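Local atomic coordinates of putative hydrolase (Burkholderia cenocepacia, PDB entry 4X00), a protein that is probably a hydrolase of the alpha/beta-hydrolase fold, perhaps an aryl esterase, whose natural substrate is not established. Residues G114-S119 with M207-A212; G132-D137 with P221-Y226; E252-S257 with E267-D272. All coordinates share one frame; numbering follows the deposited sequence.

How the interactions relate
Interaction 2 is the most fully buried of the three, with 11 of its 12 touching residues buried: two neighbouring parallel strands of the central sheet, joined by backbone hydrogen bonds, with mostly apolar side chains apart from two tyrosines and an aspartate. Interaction 1 covers the outer side of helix 113-125, the helix that precedes strand 132-136, and works by small-residue packing without a hydrogen bond across it. The two meet where Ser119 OG lies 2.7 Å from Tyr135 OH. Interaction 3 sits at the sheet's edge, partly open to solvent, and uses a guanidinium stacked on a tyrosine ring and a hydroxyl-carboxylate hydrogen bond. Strand 250-254 pairs with strand 222-227, so interactions 2 and 3 share the sheet, whereas interactions 1 and 3 do not touch.

Interaction 1: residues G114-S119 with M207-A212; sequences GGAVIS and MTVEAA
Ala116 CB, directed from its helix at the 207-212 segment, is overlapped by the ends of two side chains, Met207 and Val209. The methionine runs out extended, with CG anti to the backbone N (chi1 -172°), and then bends at chi3 (78°) so that only its terminal methyl makes the touch: CE of Met207 comes to 3.8 Å from CB of Ala116. Val209 uses both branches. Its CG1, anti to the backbone N, reaches 3.9 Å from Ala116 CB, and its CG2 lies at nearly the same distance, so the alanine methyl rests against the fork of the valine. CA of Ala116 and CA of Val209 are 6.0 Å apart.

One turn further along, Ser119 meets the segment chiefly by CB, its hydroxyl bonding away from the segment. CB of Ser119 packs 3.9 Å from CA of Ala211, and here the backbones draw closer still, 5.1 Å between the CA atoms of Ser119 and Ala211. With chi1 at -66° the hydroxyl stands beside the backbone N and anti to the carbonyl carbon, from where it is hydrogen-bonded to Tyr135 OH; this buried polar group is thus satisfied on the sheet side. Glu210 is the centre of an inverse gamma turn and occupies the N-cap position of helix 211-216, while the end of its side chain leads away from the contact.

Asn120, the next residue of the helix, grips the segment's backbone by accepting from Glu210 N and donating to Thr208 O. Helix 113-125, whose first turn includes Gly114 of a probable nucleophile elbow, is layered between strand 132-136, touched by Ile118, and the 207-212 segment, with Trp90 of helix 87-100 packing on both Val117 and Met207.

Interaction 2: residues G132-D137 with P221-Y226; sequences GAVYVD and PLLLLY
Five backbone hydrogen bonds tie segments 132-137 and 221-226 together in parallel register. Ala133 takes part with both its groups: its N donates to Pro221 O, and its O accepts from Leu223 N. Tyr135 repeats the pattern two residues on, its N bonding Leu223 O at 2.8 Å and its O receiving Leu225 N along a nearly straight line (168° at the hydrogen). The ladder ends with Asp137 N on Leu225 O, also 2.8 Å. Between these rungs CA-H groups make close contacts with the same carbonyls, as where Val134 CA stands 3.2 Å from Leu223 O. These are adjacent parallel strands of the alpha/beta-hydrolase sheet, crossing at -16°, with strand 107-111 bonded to the far edge of 132-136 and strand 250-254 to that of 222-227. Asp137 CA lies over one face of the Tyr226 ring, 3.6 Å from the centroid in a CH-pi contact, while OD2 accepts from Gly227 N. OD2 also lies close to the carboxylate of Asp230, a like charge that may raise the pKa of one of them, and the side chain touches His259; both belong to a probable catalytic triad. Tyr226 OH bonds Gly138 O. On one sheet face CD2 of Leu222 touches CB of Ala133 at 3.6 Å, and CD1 of Leu224 lies alongside CB of Tyr135; on the other, covered by Phe269 and Phe276 of helix 266-280, the side chains of Val134 and Leu225 cross obliquely, CG1 to CD1.

Interaction 3: residues E252-S257 with E267-D272; sequences ELYADS and ERFNRD. With EDO (1,2-ethanediol), chain H.
Tyr254 leaves the strand with CB directed at helix 267-272 and CG anti to the carbonyl carbon (chi1 -72°), which carries the ring across toward the helix. CB already has Arg268 NH1 at 3.7 Å. From CG outward one ring face is covered by Arg268: CD1 lies 3.4 Å from CZ of the guanidinium, and CE2 meets the CD methylene at 3.6 Å. The extended arginine chain carries the guanidinium across the ring, where it lies flat, planes 6° apart, making a cation-pi stack while CD adds a CH-pi contact over the same face. At the tip, OH donates to Asp272 OD2, reaching it from above the carboxylate plane, and passes close to the helix backbone at Phe269 CA.

Strand 250-254 is the last strand in the chain and an outermost one of the alpha/beta-hydrolase sheet. Segment 267-272 of the following helix runs nearly antiparallel to strand 252-254 (167°), packing across the sheet where Phe269 and Tyr254 both touch Leu225.

Arg268 NH1 forms a salt bridge with Glu265, and Arg271 NH2 makes another with Asp272 OD1 at 3.1 Å. A 1,2-ethanediol molecule, probably from the crystallisation liquor, puts its O2 between Arg268 and Asp272: it accepts an almost straight bond from Arg268 NE (2.8 Å) and donates to Asp272 OD2. Asp272 OD2 thus receives two hydrogen bonds of 2.6 Å, from Tyr254 OH and from O2 of the diol, which would be expected to favour the ionised carboxylate. Glu252 lies along the diol carbons from CB to its carboxylate, with OE1 nearest, 3.1 Å from C1.

Interaction 1: residues G114-S119 with M207-A212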
loop_
_atom_site.group_PDB
_atom_site.type_symbol
_atom_site.label_atom_id
_atom_site.label_comp_id
_atom_site.label_asym_id
_atom_site.label_seq_id
_atom_site.Cartn_x
_atom_site.Cartn_y
_atom_site.Cartn_z
ATOM N N GLY A 114 2.980 0.116 -0.172
ATOM C CA GLY A 114 2.357 -0.850 0.712
ATOM C C GLY A 114 2.709 -2.288 0.357
ATOM O O GLY A 114 2.750 -3.154 1.238
ATOM N N GLY A 115 2.942 -2.542 -0.934
ATOM C CA GLY A 115 3.406 -3.860 -1.371
ATOM C C GLY A 115 4.797 -4.175 -0.829
ATOM O O GLY A 115 5.090 -5.305 -0.420
ATOM N N ALA A 116 5.658 -3.163 -0.814
ATOM C CA ALA A 116 6.995 -3.359 -0.251
ATOM C C ALA A 116 6.929 -3.608 1.251
ATOM O O ALA A 116 7.718 -4.397 1.801
ATOM C CB ALA A 116 7.872 -2.142 -0.554
ATOM N N VAL A 117 6.007 -2.922 1.919
ATOM C CA VAL A 117 5.792 -3.200 3.344
ATOM C C VAL A 117 5.382 -4.676 3.544
ATOM O O VAL A 117 5.900 -5.351 4.459
ATOM C CB VAL A 117 4.710 -2.268 3.941
ATOM C CG1 VAL A 117 4.324 -2.678 5.362
ATOM C CG2 VAL A 117 5.147 -0.785 3.901
ATOM N N ILE A 118 4.463 -5.186 2.705
ATOM C CA ILE A 118 4.099 -6.605 2.802
ATOM C C ILE A 118 5.314 -7.496 2.572
ATOM O O ILE A 118 5.503 -8.472 3.316
ATOM C CB ILE A 118 2.971 -6.965 1.811
ATOM C CG1 ILE A 118 1.687 -6.255 2.229
ATOM C CG2 ILE A 118 2.749 -8.495 1.810
ATOM C CD1 ILE A 118 0.526 -6.416 1.228
ATOM N N SER A 119 6.133 -7.198 1.560
ATOM C CA SER A 119 7.303 -8.061 1.337
ATOM C C SER A 119 8.212 -8.076 2.557
ATOM O O SER A 119 8.733 -9.134 2.933
ATOM C CB SER A 119 8.126 -7.613 0.132
ATOM O OG SER A 119 7.357 -7.782 -1.040
ATOM N N MET A 207 14.769 2.887 1.250
ATOM C CA MET A 207 14.196 1.850 2.106
ATOM C C MET A 207 14.545 0.466 1.587
ATOM O O MET A 207 14.352 0.183 0.417
ATOM C CB MET A 207 12.674 1.972 2.182
ATOM C CG MET A 207 12.046 1.029 3.204
ATOM S SD MET A 207 10.232 1.062 3.115
ATOM C CE MET A 207 9.942 0.046 1.682
ATOM N N THR A 208 15.048 -0.398 2.463
ATOM C CA THR A 208 15.347 -1.759 2.072
ATOM C C THR A 208 14.046 -2.518 1.777
ATOM O O THR A 208 13.025 -2.285 2.429
ATOM C CB THR A 208 16.159 -2.482 3.162
ATOM O OG1 THR A 208 15.468 -2.399 4.412
ATOM C CG2 THR A 208 17.534 -1.823 3.324
ATOM N N VAL A 209 14.083 -3.380 0.762
ATOM C CA VAL A 209 12.910 -4.192 0.407
ATOM C C VAL A 209 13.359 -5.628 0.186
ATOM O O VAL A 209 14.078 -5.924 -0.775
ATOM C CB VAL A 209 12.200 -3.679 -0.865
ATOM C CG1 VAL A 209 10.924 -4.502 -1.138
ATOM C CG2 VAL A 209 11.838 -2.209 -0.718
ATOM N N GLU A 210 12.942 -6.528 1.069
ATOM C CA GLU A 210 13.349 -7.927 0.952
ATOM C C GLU A 210 12.315 -8.719 0.165
ATOM O O GLU A 210 11.697 -9.662 0.672
ATOM C CB GLU A 210 13.562 -8.527 2.329
ATOM C CG GLU A 210 14.667 -7.789 3.078
ATOM C CD GLU A 210 15.060 -8.469 4.363
ATOM O OE1 GLU A 210 14.878 -7.854 5.437
ATOM O OE2 GLU A 210 15.561 -9.603 4.300
ATOM N N ALA A 211 12.120 -8.320 -1.088
ATOM C CA ALA A 211 11.127 -8.974 -1.931
ATOM C C ALA A 211 11.496 -10.429 -2.210
ATOM O O ALA A 211 10.641 -11.303 -2.180
ATOM C CB ALA A 211 10.963 -8.212 -3.217
ATOM N N ALA A 212 12.759 -10.701 -2.517
ATOM C CA ALA A 212 13.146 -12.056 -2.870
ATOM C C ALA A 212 12.872 -13.000 -1.716
ATOM O O ALA A 212 12.246 -14.059 -1.889
ATOM C CB ALA A 212 14.593 -12.094 -3.258
#

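Interaction 2: residues G132-D137 with P221-Y226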
loop_
_atom_site.group_PDB
_atom_site.type_symbol
_atom_site.label_atom_id
_atom_site.label_comp_id
_atom_site.label_asym_id
_atom_site.label_seq_id
_atom_site.Cartn_x
_atom_site.Cartn_y
_atom_site.Cartn_z
ATOM N N GLY A 132 -3.499 -14.414 3.299
ATOM C CA GLY A 132 -3.187 -14.140 1.913
ATOM C C GLY A 132 -2.803 -12.675 1.760
ATOM O O GLY A 132 -2.958 -11.889 2.709
ATOM N N ALA A 133 -2.353 -12.291 0.567
ATOM C CA ALA A 133 -2.028 -10.896 0.322
ATOM C C ALA A 133 -2.330 -10.531 -1.110
ATOM O O ALA A 133 -2.106 -11.333 -2.018
ATOM C CB ALA A 133 -0.557 -10.620 0.643
ATOM N N VAL A 134 -2.827 -9.320 -1.280
ATOM C CA VAL A 134 -3.041 -8.724 -2.579
ATOM C C VAL A 134 -2.071 -7.550 -2.739
ATOM O O VAL A 134 -2.089 -6.616 -1.920
ATOM C CB VAL A 134 -4.477 -8.210 -2.737
ATOM C CG1 VAL A 134 -4.682 -7.643 -4.149
ATOM C CG2 VAL A 134 -5.497 -9.334 -2.437
ATOM N N TYR A 135 -1.211 -7.609 -3.751
ATOM C CA TYR A 135 -0.338 -6.491 -4.104
ATOM C C TYR A 135 -1.079 -5.705 -5.169
ATOM O O TYR A 135 -1.348 -6.235 -6.250
ATOM C CB TYR A 135 0.998 -6.946 -4.665
ATOM C CG TYR A 135 1.993 -7.449 -3.650
ATOM C CD1 TYR A 135 1.697 -8.503 -2.769
ATOM C CD2 TYR A 135 3.286 -6.910 -3.600
ATOM C CE1 TYR A 135 2.641 -8.956 -1.844
ATOM C CE2 TYR A 135 4.218 -7.373 -2.676
ATOM C CZ TYR A 135 3.894 -8.385 -1.811
ATOM O OH TYR A 135 4.825 -8.829 -0.918
ATOM N N VAL A 136 -1.430 -4.470 -4.869
ATOM C CA VAL A 136 -2.144 -3.644 -5.820
ATOM C C VAL A 136 -1.169 -2.641 -6.407
ATOM O O VAL A 136 -0.739 -1.704 -5.718
ATOM C CB VAL A 136 -3.304 -2.922 -5.156
ATOM C CG1 VAL A 136 -4.124 -2.218 -6.260
ATOM C CG2 VAL A 136 -4.119 -3.897 -4.294
ATOM N N ASP A 137 -0.758 -2.852 -7.655
ATOM C CA ASP A 137 0.301 -2.014 -8.231
ATOM C C ASP A 137 1.457 -1.900 -7.259
ATOM O O ASP A 137 2.055 -0.834 -7.079
ATOM C CB ASP A 137 -0.261 -0.653 -8.643
ATOM C CG ASP A 137 -1.162 -0.801 -9.844
ATOM O OD1 ASP A 137 -2.317 -1.210 -9.616
ATOM O OD2 ASP A 137 -0.697 -0.644 -11.012
ATOM N N PRO A 221 -2.015 -17.670 -0.418
ATOM C CA PRO A 221 -2.254 -17.140 -1.756
ATOM C C PRO A 221 -1.823 -15.679 -1.897
ATOM O O PRO A 221 -2.003 -14.849 -0.988
ATOM C CB PRO A 221 -3.775 -17.273 -1.922
ATOM C CG PRO A 221 -4.210 -18.287 -0.911
ATOM C CD PRO A 221 -3.253 -18.104 0.248
ATOM N N LEU A 222 -1.279 -15.388 -3.067
ATOM C CA LEU A 222 -0.852 -14.056 -3.435
ATOM C C LEU A 222 -1.493 -13.676 -4.767
ATOM O O LEU A 222 -1.424 -14.436 -5.750
ATOM C CB LEU A 222 0.667 -13.980 -3.560
ATOM C CG LEU A 222 1.465 -14.274 -2.299
ATOM C CD1 LEU A 222 2.946 -14.307 -2.629
ATOM C CD2 LEU A 222 1.166 -13.226 -1.234
ATOM N N LEU A 223 -2.064 -12.480 -4.802
ATOM C CA LEU A 223 -2.681 -11.951 -6.015
ATOM C C LEU A 223 -2.050 -10.588 -6.326
ATOM O O LEU A 223 -1.969 -9.730 -5.453
ATOM C CB LEU A 223 -4.191 -11.813 -5.825
ATOM C CG LEU A 223 -4.971 -11.122 -6.954
ATOM C CD1 LEU A 223 -4.876 -11.920 -8.257
ATOM C CD2 LEU A 223 -6.417 -10.969 -6.525
ATOM N N LEU A 224 -1.594 -10.412 -7.553
ATOM C CA LEU A 224 -1.019 -9.152 -7.996
ATOM C C LEU A 224 -1.992 -8.521 -8.971
ATOM O O LEU A 224 -2.264 -9.088 -10.032
ATOM C CB LEU A 224 0.332 -9.376 -8.647
ATOM C CG LEU A 224 1.519 -9.206 -7.693
ATOM C CD1 LEU A 224 1.465 -10.162 -6.467
ATOM C CD2 LEU A 224 2.823 -9.354 -8.501
ATOM N N LEU A 225 -2.536 -7.367 -8.618
ATOM C CA LEU A 225 -3.533 -6.681 -9.439
ATOM C C LEU A 225 -2.913 -5.359 -9.850
ATOM O O LEU A 225 -2.611 -4.536 -8.964
ATOM C CB LEU A 225 -4.828 -6.430 -8.668
ATOM C CG LEU A 225 -5.712 -7.578 -8.190
ATOM C CD1 LEU A 225 -6.957 -7.001 -7.526
ATOM C CD2 LEU A 225 -6.196 -8.375 -9.342
ATOM N N TYR A 226 -2.699 -5.143 -11.154
ATOM C CA TYR A 226 -2.022 -3.913 -11.630
ATOM C C TYR A 226 -2.837 -3.267 -12.722
ATOM O O TYR A 226 -3.396 -3.969 -13.588
ATOM C CB TYR A 226 -0.628 -4.235 -12.218
ATOM C CG TYR A 226 0.425 -4.526 -11.189
ATOM C CD1 TYR A 226 0.310 -5.623 -10.359
ATOM C CD2 TYR A 226 1.531 -3.691 -11.032
ATOM C CE1 TYR A 226 1.265 -5.895 -9.401
ATOM C CE2 TYR A 226 2.514 -3.970 -10.081
ATOM C CZ TYR A 226 2.356 -5.067 -9.252
ATOM O OH TYR A 226 3.287 -5.373 -8.286
#

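Interaction 3: residues E252-S257 with E267-D272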
loop_
_atom_site.group_PDB
_atom_site.type_symbol
_atom_site.label_atom_id
_atom_site.label_comp_id
_atom_site.label_asym_id
_atom_site.label_seq_id
_atom_site.Cartn_x
_atom_site.Cartn_y
_atom_site.Cartn_z
ATOM N N GLU A 252 -3.508 -10.152 -12.394
ATOM C CA GLU A 252 -4.508 -9.624 -13.305
ATOM C C GLU A 252 -4.064 -8.230 -13.710
ATOM O O GLU A 252 -3.609 -7.466 -12.877
ATOM C CB GLU A 252 -5.899 -9.552 -12.651
ATOM C CG GLU A 252 -6.445 -10.835 -12.090
ATOM C CD GLU A 252 -6.946 -11.781 -13.151
ATOM O OE1 GLU A 252 -6.906 -11.425 -14.348
ATOM O OE2 GLU A 252 -7.386 -12.894 -12.775
ATOM N N LEU A 253 -4.213 -7.917 -14.980
ATOM C CA LEU A 253 -3.961 -6.587 -15.507
ATOM C C LEU A 253 -5.275 -5.908 -15.801
ATOM O O LEU A 253 -6.109 -6.462 -16.527
ATOM C CB LEU A 253 -3.131 -6.642 -16.794
ATOM C CG LEU A 253 -1.662 -6.943 -16.668
ATOM C CD1 LEU A 253 -1.082 -7.234 -18.034
ATOM C CD2 LEU A 253 -0.929 -5.764 -16.009
ATOM N N TYR A 254 -5.460 -4.699 -15.291
ATOM C CA TYR A 254 -6.623 -3.881 -15.626
ATOM C C TYR A 254 -6.199 -3.001 -16.790
ATOM O O TYR A 254 -5.453 -2.010 -16.594
ATOM C CB TYR A 254 -7.060 -3.005 -14.438
ATOM C CG TYR A 254 -7.732 -3.706 -13.264
ATOM C CD1 TYR A 254 -7.574 -5.070 -13.008
ATOM C CD2 TYR A 254 -8.538 -2.974 -12.404
ATOM C CE1 TYR A 254 -8.206 -5.669 -11.902
ATOM C CE2 TYR A 254 -9.171 -3.563 -11.328
ATOM C CZ TYR A 254 -9.013 -4.904 -11.076
ATOM O OH TYR A 254 -9.677 -5.441 -9.979
ATOM N N ALA A 255 -6.663 -3.338 -17.994
ATOM C CA ALA A 255 -6.176 -2.697 -19.208
ATOM C C ALA A 255 -6.251 -1.168 -19.209
ATOM O O ALA A 255 -5.340 -0.502 -19.723
ATOM C CB ALA A 255 -6.961 -3.236 -20.414
ATOM N N ASP A 256 -7.321 -0.624 -18.636
ATOM C CA ASP A 256 -7.555 0.811 -18.755
ATOM C C ASP A 256 -7.415 1.533 -17.422
ATOM O O ASP A 256 -7.881 2.645 -17.251
ATOM C CB ASP A 256 -8.931 1.051 -19.368
ATOM C CG ASP A 256 -9.057 0.444 -20.766
ATOM O OD1 ASP A 256 -8.069 0.488 -21.528
ATOM O OD2 ASP A 256 -10.139 -0.092 -21.100
ATOM N N SER A 257 -6.712 0.905 -16.486
ATOM C CA SER A 257 -6.341 1.591 -15.239
ATOM C C SER A 257 -4.872 1.888 -15.211
ATOM O O SER A 257 -4.044 1.210 -15.852
ATOM C CB SER A 257 -6.659 0.761 -13.997
ATOM O OG SER A 257 -8.042 0.718 -13.724
ATOM N N GLU A 267 -15.596 -0.975 -8.732
ATOM C CA GLU A 267 -16.523 -2.103 -8.697
ATOM C C GLU A 267 -15.803 -3.410 -9.040
ATOM O O GLU A 267 -15.953 -4.436 -8.368
ATOM C CB GLU A 267 -17.661 -1.868 -9.682
ATOM C CG GLU A 267 -18.487 -0.628 -9.385
ATOM C CD GLU A 267 -17.909 0.679 -9.982
ATOM O OE1 GLU A 267 -16.920 0.638 -10.734
ATOM O OE2 GLU A 267 -18.517 1.747 -9.777
ATOM N N ARG A 268 -14.979 -3.365 -10.080
ATOM C CA ARG A 268 -14.169 -4.516 -10.449
ATOM C C ARG A 268 -13.182 -4.884 -9.342
ATOM O O ARG A 268 -13.058 -6.060 -8.963
ATOM C CB ARG A 268 -13.433 -4.225 -11.758
ATOM C CG ARG A 268 -12.526 -5.313 -12.248
ATOM C CD ARG A 268 -11.803 -4.846 -13.495
ATOM N NE ARG A 268 -10.935 -5.866 -14.060
ATOM C CZ ARG A 268 -10.159 -5.648 -15.112
ATOM N NH1 ARG A 268 -10.174 -4.435 -15.724
ATOM N NH2 ARG A 268 -9.404 -6.636 -15.594
ATOM N N PHE A 269 -12.524 -3.875 -8.775
ATOM C CA PHE A 269 -11.556 -4.143 -7.720
ATOM C C PHE A 269 -12.215 -4.811 -6.525
ATOM O O PHE A 269 -11.680 -5.777 -5.980
ATOM C CB PHE A 269 -10.865 -2.845 -7.302
ATOM C CG PHE A 269 -9.817 -3.061 -6.241
ATOM C CD1 PHE A 269 -8.530 -3.424 -6.596
ATOM C CD2 PHE A 269 -10.154 -2.986 -4.899
ATOM C CE1 PHE A 269 -7.570 -3.674 -5.627
ATOM C CE2 PHE A 269 -9.187 -3.231 -3.921
ATOM C CZ PHE A 269 -7.924 -3.609 -4.294
ATOM N N ASN A 270 -13.366 -4.290 -6.109
ATOM C CA ASN A 270 -14.015 -4.824 -4.918
ATOM C C ASN A 270 -14.519 -6.235 -5.155
ATOM O O ASN A 270 -14.543 -7.054 -4.227
ATOM C CB ASN A 270 -15.164 -3.922 -4.484
ATOM C CG ASN A 270 -14.677 -2.584 -3.980
ATOM O OD1 ASN A 270 -13.468 -2.388 -3.793
ATOM N ND2 ASN A 270 -15.609 -1.677 -3.714
ATOM N N ARG A 271 -14.964 -6.511 -6.383
ATOM C CA ARG A 271 -15.322 -7.873 -6.776
ATOM C C ARG A 271 -14.101 -8.803 -6.684
ATOM O O ARG A 271 -14.156 -9.867 -6.056
ATOM C CB ARG A 271 -15.879 -7.853 -8.210
ATOM C CG ARG A 271 -16.416 -9.220 -8.643
ATOM C CD ARG A 271 -16.529 -9.300 -10.181
ATOM N NE ARG A 271 -15.204 -9.410 -10.777
ATOM C CZ ARG A 271 -14.801 -8.803 -11.902
ATOM N NH1 ARG A 271 -15.643 -8.053 -12.613
ATOM N NH2 ARG A 271 -13.549 -8.939 -12.321
ATOM N N ASP A 272 -12.983 -8.394 -7.298
ATOM C CA ASP A 272 -11.773 -9.210 -7.233
ATOM C C ASP A 272 -11.296 -9.414 -5.799
ATOM O O ASP A 272 -10.854 -10.511 -5.439
ATOM C CB ASP A 272 -10.669 -8.557 -8.066
ATOM C CG ASP A 272 -10.850 -8.738 -9.560
ATOM O OD1 ASP A 272 -11.632 -9.623 -10.016
ATOM O OD2 ASP A 272 -10.172 -8.003 -10.298
HETATM C C1 EDO H . -9.365 -9.564 -14.632
HETATM O O1 EDO H . -10.536 -9.394 -15.464
HETATM C C2 EDO H . -9.678 -9.431 -13.144
HETATM O O2 EDO H . -10.575 -8.350 -12.878
#